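Local coordinates for beta-N-acetylhexosaminidase (Streptomyces plicatus, PDB 1JAK), which hydrolyses terminal beta-linked N-acetylhexosamine residues from glycans, probably by the substrate-assisted mechanism of glycoside hydrolase family 20, at residues A[118-123]-A[242-247]. Numbering follows the deposited sequence.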
loop_
_atom_site.group_PDB
_atom_site.type_symbol
_atom_site.label_atom_id
_atom_site.label_comp_id
_atom_site.label_asym_id
_atom_site.label_seq_id
_atom_site.Cartn_x
_atom_site.Cartn_y
_atom_site.Cartn_z
ATOM N N GLY A 118 -9.527 12.183 -7.012
ATOM C CA GLY A 118 -10.778 11.572 -7.424
ATOM C C GLY A 118 -10.742 11.195 -8.894
ATOM O O GLY A 118 -11.199 10.117 -9.284
ATOM N N LEU A 119 -10.206 12.091 -9.718
ATOM C CA LEU A 119 -10.091 11.825 -11.147
ATOM C C LEU A 119 -9.189 10.609 -11.337
ATOM O O LEU A 119 -9.464 9.738 -12.159
ATOM C CB LEU A 119 -9.476 13.028 -11.868
ATOM C CG LEU A 119 -10.275 14.331 -11.864
ATOM C CD1 LEU A 119 -9.503 15.402 -12.617
ATOM C CD2 LEU A 119 -11.636 14.103 -12.508
ATOM N N PHE A 120 -8.106 10.566 -10.568
ATOM C CA PHE A 120 -7.145 9.470 -10.642
ATOM C C PHE A 120 -7.826 8.141 -10.320
ATOM O O PHE A 120 -7.619 7.139 -11.003
ATOM C CB PHE A 120 -5.998 9.729 -9.662
ATOM C CG PHE A 120 -4.835 8.792 -9.826
ATOM C CD1 PHE A 120 -3.899 8.993 -10.836
ATOM C CD2 PHE A 120 -4.671 7.711 -8.964
ATOM C CE1 PHE A 120 -2.815 8.132 -10.984
ATOM C CE2 PHE A 120 -3.589 6.841 -9.104
ATOM C CZ PHE A 120 -2.658 7.053 -10.114
ATOM N N HIS A 121 -8.642 8.132 -9.273
ATOM C CA HIS A 121 -9.354 6.919 -8.894
ATOM C C HIS A 121 -10.351 6.538 -9.984
ATOM O O HIS A 121 -10.558 5.356 -10.256
ATOM C CB HIS A 121 -10.048 7.133 -7.549
ATOM C CG HIS A 121 -9.091 7.309 -6.412
ATOM N ND1 HIS A 121 -9.413 7.999 -5.263
ATOM C CD2 HIS A 121 -7.813 6.889 -6.252
ATOM C CE1 HIS A 121 -8.373 8.001 -4.447
ATOM N NE2 HIS A 121 -7.388 7.335 -5.023
ATOM N N GLY A 122 -10.957 7.540 -10.618
ATOM C CA GLY A 122 -11.898 7.259 -11.691
ATOM C C GLY A 122 -11.174 6.561 -12.830
ATOM O O GLY A 122 -11.721 5.675 -13.489
ATOM N N VAL A 123 -9.932 6.970 -13.062
ATOM C CA VAL A 123 -9.111 6.371 -14.109
ATOM C C VAL A 123 -8.843 4.903 -13.788
ATOM O O VAL A 123 -8.867 4.057 -14.677
ATOM C CB VAL A 123 -7.767 7.131 -14.266
ATOM C CG1 VAL A 123 -6.774 6.299 -15.076
ATOM C CG2 VAL A 123 -8.012 8.463 -14.968
ATOM N N SER A 242 2.581 11.180 -7.397
ATOM C CA SER A 242 1.942 11.285 -8.709
ATOM C C SER A 242 0.926 10.156 -8.891
ATOM O O SER A 242 0.073 10.213 -9.779
ATOM C CB SER A 242 2.990 11.250 -9.831
ATOM O OG SER A 242 3.620 9.983 -9.923
ATOM N N ARG A 243 1.031 9.128 -8.051
ATOM C CA ARG A 243 0.100 8.002 -8.084
ATOM C C ARG A 243 -0.829 8.116 -6.872
ATOM O O ARG A 243 -1.501 7.158 -6.486
ATOM C CB ARG A 243 0.853 6.666 -8.045
ATOM C CG ARG A 243 1.210 6.076 -9.413
ATOM C CD ARG A 243 2.162 6.953 -10.205
ATOM N NE ARG A 243 2.494 6.358 -11.501
ATOM C CZ ARG A 243 3.003 7.035 -12.528
ATOM N NH1 ARG A 243 3.243 8.335 -12.418
ATOM N NH2 ARG A 243 3.257 6.417 -13.674
ATOM N N HIS A 244 -0.843 9.305 -6.276
ATOM C CA HIS A 244 -1.679 9.608 -5.118
ATOM C C HIS A 244 -1.532 8.660 -3.943
ATOM O O HIS A 244 -2.515 8.209 -3.341
ATOM C CB HIS A 244 -3.133 9.724 -5.569
ATOM C CG HIS A 244 -3.355 10.873 -6.500
ATOM N ND1 HIS A 244 -3.571 12.159 -6.051
ATOM C CD2 HIS A 244 -3.257 10.957 -7.847
ATOM C CE1 HIS A 244 -3.591 12.985 -7.082
ATOM N NE2 HIS A 244 -3.402 12.282 -8.184
ATOM N N LEU A 245 -0.276 8.372 -3.625
ATOM C CA LEU A 245 0.078 7.522 -2.504
ATOM C C LEU A 245 0.916 8.375 -1.565
ATOM O O LEU A 245 1.946 8.922 -1.964
ATOM C CB LEU A 245 0.909 6.324 -2.973
ATOM C CG LEU A 245 0.171 5.240 -3.758
ATOM C CD1 LEU A 245 1.172 4.312 -4.420
ATOM C CD2 LEU A 245 -0.741 4.466 -2.819
ATOM N N GLU A 246 0.453 8.511 -0.328
ATOM C CA GLU A 246 1.174 9.270 0.686
ATOM C C GLU A 246 2.159 8.269 1.284
ATOM O O GLU A 246 1.754 7.210 1.758
ATOM C CB GLU A 246 0.187 9.767 1.747
ATOM C CG GLU A 246 0.799 10.558 2.898
ATOM C CD GLU A 246 -0.266 11.123 3.825
ATOM O OE1 GLU A 246 -1.386 10.571 3.844
ATOM O OE2 GLU A 246 0.016 12.111 4.540
ATOM N N VAL A 247 3.448 8.590 1.238
ATOM C CA VAL A 247 4.466 7.684 1.761
ATOM C C VAL A 247 4.593 7.778 3.274
ATOM O O VAL A 247 4.767 8.863 3.829
ATOM C CB VAL A 247 5.849 7.962 1.120
ATOM C CG1 VAL A 247 6.917 7.073 1.757
ATOM C CG2 VAL A 247 5.782 7.694 -0.382
HETATM O O HOH W 1 -4.976 6.997 -3.903
#
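His-244, a residue with positive phi, rests its imidazole on the phenyl ring of Phe-120. It is the C-prime residue of a Schellman motif that ends helix 230-242. The chain then enters strand 246-250 of the catalytic alpha/beta barrel. The contact therefore joins the domain 2 helix 116-129 to a helix-to-strand turn of the barrel.

The rings of Phe-120 and His-244 are inclined at 49°, with centroids 4.9 Å apart. One imidazole corner does the touching: CD2 of His-244 sits over one face of the phenyl ring, 3.3 Å from CG of Phe-120 and displaced toward the rim. With CG of Phe-120 opposite the backbone N (chi1 -170°), the ring reaches out to the turn. The far end of the Phe-120 ring meets backbone: CE2 of Phe-120 is 3.4 Å from O of Arg-243, and CZ of Phe-120 is 3.6 Å from CA of Arg-243. An alanine in place of Phe-120 would remove the ring and is likely to open a gap between His-244 CD2 and helix 116-129, perhaps leaving the imidazole freer to turn. Tyr-63 of helix 55-72 touches both Phe-120 and Arg-243. The guanidinium of Arg-243 forms a salt bridge through NE to Asp-181 of helix 173-184.

A water bridges the two segments. It lies in the plane of the His-121 ring, 2.7 Å from NE2 of His-121, and donates to O of His-244 at 2.8 Å.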